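Local coordinates for putative secreted salivary protein (Xenopsylla cheopis, PDB 5K6D), which is a flea salivary protein that inhibits the host voltage-gated sodium channel Nav1.5, at residues W2-H12 with Q16-K29. Residues are numbered along the deposited sequence; the frame is centred on the assembly and turned at random.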
# COMPACT_ATOMS: atom_id res chain seq x y z
N TRP A 2 0.03 -1.19 14.29
CA TRP A 2 -0.46 -1.90 13.12
C TRP A 2 0.61 -2.84 12.61
O TRP A 2 1.73 -2.43 12.32
CB TRP A 2 -0.87 -0.91 12.03
CG TRP A 2 -1.56 -1.49 10.85
CD1 TRP A 2 -2.22 -2.69 10.76
CD2 TRP A 2 -1.68 -0.88 9.57
NE1 TRP A 2 -2.73 -2.85 9.49
CE2 TRP A 2 -2.41 -1.75 8.74
CE3 TRP A 2 -1.23 0.33 9.04
CZ2 TRP A 2 -2.69 -1.44 7.42
CZ3 TRP A 2 -1.51 0.63 7.74
CH2 TRP A 2 -2.23 -0.25 6.94
N LYS A 3 0.25 -4.11 12.51
CA LYS A 3 1.12 -5.10 11.90
C LYS A 3 0.59 -5.50 10.53
O LYS A 3 -0.62 -5.69 10.35
CB LYS A 3 1.25 -6.34 12.78
CG LYS A 3 1.91 -6.05 14.12
CD LYS A 3 2.25 -7.34 14.85
CE LYS A 3 2.67 -7.07 16.29
NZ LYS A 3 1.55 -6.48 17.08
N VAL A 4 1.48 -5.61 9.56
CA VAL A 4 1.11 -6.01 8.21
C VAL A 4 2.04 -7.11 7.73
O VAL A 4 3.06 -7.41 8.36
CB VAL A 4 1.17 -4.82 7.22
CG1 VAL A 4 0.19 -3.71 7.63
CG2 VAL A 4 2.59 -4.27 7.11
N SER A 5 1.69 -7.74 6.61
CA SER A 5 2.48 -8.85 6.10
C SER A 5 3.56 -8.40 5.12
O SER A 5 3.52 -7.29 4.59
CB SER A 5 1.57 -9.85 5.40
OG SER A 5 1.00 -9.25 4.25
N GLU A 6 4.53 -9.29 4.86
CA GLU A 6 5.45 -9.07 3.75
C GLU A 6 4.71 -8.82 2.44
O GLU A 6 5.10 -7.97 1.65
CB GLU A 6 6.38 -10.26 3.57
CG GLU A 6 7.35 -10.49 4.69
CD GLU A 6 8.37 -11.57 4.37
OE1 GLU A 6 8.18 -12.34 3.42
OE2 GLU A 6 9.40 -11.64 5.09
N ARG A 7 3.65 -9.58 2.20
CA ARG A 7 2.86 -9.41 0.99
C ARG A 7 2.34 -7.99 0.88
O ARG A 7 2.34 -7.40 -0.20
CB ARG A 7 1.71 -10.40 0.96
CG ARG A 7 2.16 -11.82 0.77
CD ARG A 7 0.98 -12.75 0.84
NE ARG A 7 0.10 -12.63 -0.33
CZ ARG A 7 -1.19 -12.30 -0.28
NH1 ARG A 7 -1.80 -12.02 0.87
NH2 ARG A 7 -1.88 -12.28 -1.42
N CYS A 8 1.89 -7.43 2.00
CA CYS A 8 1.45 -6.05 2.02
C CYS A 8 2.56 -5.11 1.55
O CYS A 8 2.34 -4.29 0.65
CB CYS A 8 0.99 -5.67 3.42
SG CYS A 8 0.78 -3.92 3.73
N LEU A 9 3.74 -5.24 2.15
CA LEU A 9 4.81 -4.27 1.95
C LEU A 9 5.56 -4.47 0.63
O LEU A 9 5.74 -3.51 -0.12
CB LEU A 9 5.79 -4.32 3.12
CG LEU A 9 5.21 -3.89 4.47
CD1 LEU A 9 6.23 -4.03 5.57
CD2 LEU A 9 4.71 -2.45 4.41
N LYS A 10 6.02 -5.68 0.36
CA LYS A 10 6.83 -5.88 -0.85
C LYS A 10 6.04 -6.55 -1.99
O LYS A 10 6.55 -6.63 -3.11
CB LYS A 10 8.11 -6.67 -0.54
CG LYS A 10 7.94 -8.09 -0.07
CD LYS A 10 9.30 -8.75 0.17
CE LYS A 10 9.18 -10.21 0.54
NZ LYS A 10 10.53 -10.81 0.77
N GLY A 11 4.83 -7.01 -1.71
CA GLY A 11 3.97 -7.50 -2.78
C GLY A 11 3.84 -9.01 -2.87
O GLY A 11 2.95 -9.53 -3.56
N HIS A 12 4.74 -9.70 -2.18
CA HIS A 12 4.82 -11.16 -2.19
C HIS A 12 5.52 -11.56 -0.90
O HIS A 12 6.04 -10.70 -0.19
CB HIS A 12 5.59 -11.65 -3.41
CG HIS A 12 6.94 -11.01 -3.55
ND1 HIS A 12 8.08 -11.57 -3.02
CD2 HIS A 12 7.31 -9.84 -4.11
CE1 HIS A 12 9.11 -10.78 -3.27
NE2 HIS A 12 8.67 -9.72 -3.93
N GLN A 16 1.27 -13.98 7.00
CA GLN A 16 0.72 -13.48 8.27
C GLN A 16 1.16 -12.04 8.56
O GLN A 16 2.23 -11.60 8.12
CB GLN A 16 1.08 -14.41 9.44
CG GLN A 16 2.28 -14.02 10.25
CD GLN A 16 2.43 -14.89 11.48
OE1 GLN A 16 1.55 -15.70 11.81
NE2 GLN A 16 3.55 -14.73 12.18
N ALA A 17 0.32 -11.31 9.27
CA ALA A 17 0.57 -9.90 9.54
C ALA A 17 1.44 -9.76 10.78
O ALA A 17 0.92 -9.68 11.90
CB ALA A 17 -0.73 -9.15 9.70
N ASP A 18 2.75 -9.73 10.60
CA ASP A 18 3.63 -9.60 11.76
C ASP A 18 4.73 -8.55 11.60
O ASP A 18 5.68 -8.53 12.39
CB ASP A 18 4.24 -10.96 12.10
CG ASP A 18 5.03 -11.57 10.96
OD1 ASP A 18 5.29 -10.88 9.95
OD2 ASP A 18 5.40 -12.76 11.07
N GLN A 19 4.62 -7.68 10.61
CA GLN A 19 5.58 -6.59 10.43
C GLN A 19 5.04 -5.30 11.00
O GLN A 19 4.01 -4.79 10.55
CB GLN A 19 5.93 -6.40 8.95
CG GLN A 19 6.36 -7.67 8.25
CD GLN A 19 7.48 -7.41 7.27
OE1 GLN A 19 7.27 -7.34 6.06
NE2 GLN A 19 8.69 -7.26 7.79
N GLU A 20 5.73 -4.76 11.99
CA GLU A 20 5.29 -3.55 12.67
C GLU A 20 5.67 -2.31 11.87
O GLU A 20 6.83 -2.14 11.50
CB GLU A 20 5.91 -3.46 14.06
CG GLU A 20 5.37 -2.31 14.90
CD GLU A 20 3.94 -2.54 15.33
OE1 GLU A 20 3.62 -3.66 15.78
OE2 GLU A 20 3.12 -1.60 15.20
N ILE A 21 4.72 -1.42 11.63
CA ILE A 21 5.09 -0.22 10.90
C ILE A 21 4.83 1.06 11.70
O ILE A 21 5.14 2.16 11.23
CB ILE A 21 4.36 -0.18 9.56
CG1 ILE A 21 2.87 -0.34 9.80
CG2 ILE A 21 4.85 -1.30 8.64
CD1 ILE A 21 2.06 0.00 8.62
N GLY A 22 4.30 0.93 12.91
CA GLY A 22 4.09 2.08 13.77
C GLY A 22 2.77 2.77 13.51
O GLY A 22 1.76 2.12 13.22
N ASN A 23 2.77 4.10 13.59
CA ASN A 23 1.53 4.88 13.52
C ASN A 23 1.23 5.52 12.16
O ASN A 23 0.19 6.16 11.99
CB ASN A 23 1.55 5.98 14.57
CG ASN A 23 1.52 5.43 15.98
OD1 ASN A 23 0.93 4.39 16.24
ND2 ASN A 23 2.16 6.14 16.90
N GLY A 24 2.13 5.36 11.20
CA GLY A 24 1.96 5.99 9.90
C GLY A 24 1.27 5.10 8.89
O GLY A 24 0.52 4.18 9.25
N LEU A 25 1.52 5.37 7.62
CA LEU A 25 0.99 4.56 6.53
C LEU A 25 1.92 3.39 6.23
O LEU A 25 3.12 3.46 6.51
CB LEU A 25 0.83 5.41 5.27
CG LEU A 25 0.01 6.68 5.43
CD1 LEU A 25 -0.08 7.42 4.09
CD2 LEU A 25 -1.38 6.37 5.98
N ALA A 26 1.35 2.32 5.68
CA ALA A 26 2.14 1.20 5.17
C ALA A 26 2.51 1.45 3.72
O ALA A 26 1.63 1.73 2.89
CB ALA A 26 1.37 -0.09 5.29
N THR A 27 3.79 1.33 3.40
CA THR A 27 4.20 1.47 2.01
C THR A 27 4.08 0.13 1.29
O THR A 27 4.86 -0.80 1.53
CB THR A 27 5.64 1.97 1.91
OG1 THR A 27 5.73 3.25 2.56
CG2 THR A 27 6.04 2.11 0.44
N ALA A 28 3.08 0.04 0.43
CA ALA A 28 2.88 -1.11 -0.44
C ALA A 28 3.65 -0.84 -1.72
O ALA A 28 3.14 -0.22 -2.66
CB ALA A 28 1.41 -1.35 -0.69
N LYS A 29 4.90 -1.27 -1.71
CA LYS A 29 5.82 -0.95 -2.78
C LYS A 29 5.32 -1.42 -4.14
O LYS A 29 4.85 -2.56 -4.28
CB LYS A 29 7.18 -1.58 -2.48
CG LYS A 29 8.26 -1.21 -3.47
CD LYS A 29 9.58 -1.83 -3.05
CE LYS A 29 10.71 -1.44 -3.99
NZ LYS A 29 11.00 0.02 -3.94
O HOH W 1 4.82 -11.26 6.90
O HOH W 2 3.34 -4.13 -2.33
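The Trp2 indole meets Ile21 and Ala26 obliquely: Ile21 CD1 comes to 3.3 Å from Trp2 CE3, and Ala26 CB rests 3.8 Å from Trp2 CZ3. Val4 CG1, two residues along the chain, lies 3.4 Å above the ring plane on one face, offset toward the rim, while Gly24 O stands at the edge, near the ring plane. Trp2 and Ile21 lie side by side and point the same way, because chi1 of -172° swings the indole away from the Trp2 backbone N. The Ile21 and Val4 side chains cross at about a right angle, CG2 meeting CG2. Leu9 CD1 reaches Gln19 OE1 as well as Ile21, and CD2 lies against Thr27 O and Ala26. The Gln19 chain, bent at chi2, brings its amide OE1 to 3.4 Å from Glu6 CG.

Strands 3-4 and 19-20 pair antiparallel. Val4 and Gln19 exchange two backbone bonds, N to O and O to N, each 2.8 Å, and Asp18 and Gln19 both face Val4 as a classic beta bulge. Beyond them Ile21 N donates to Trp2 O, and Glu20 OE2 receives Trp2 N on its syn side. On the exposed face Lys3 NZ and Glu20 OE1, 3.7 Å apart, make a long salt bridge.

Ser5 OG caps helix 6-10 by accepting from Cys8 N; later in the helix, Leu9 O accepts from Lys29 N (2.9 Å). The helix passes strand 26-28 at 71°, with the axes 6.4 Å apart. That strand edges the three-stranded sheet beside 73-76, whose Cys75 also touches Trp2, while the Cys8–Cys53 disulfide and the hydrogen bond between His48 and Cys8 O fasten the helix to the rest of the chain.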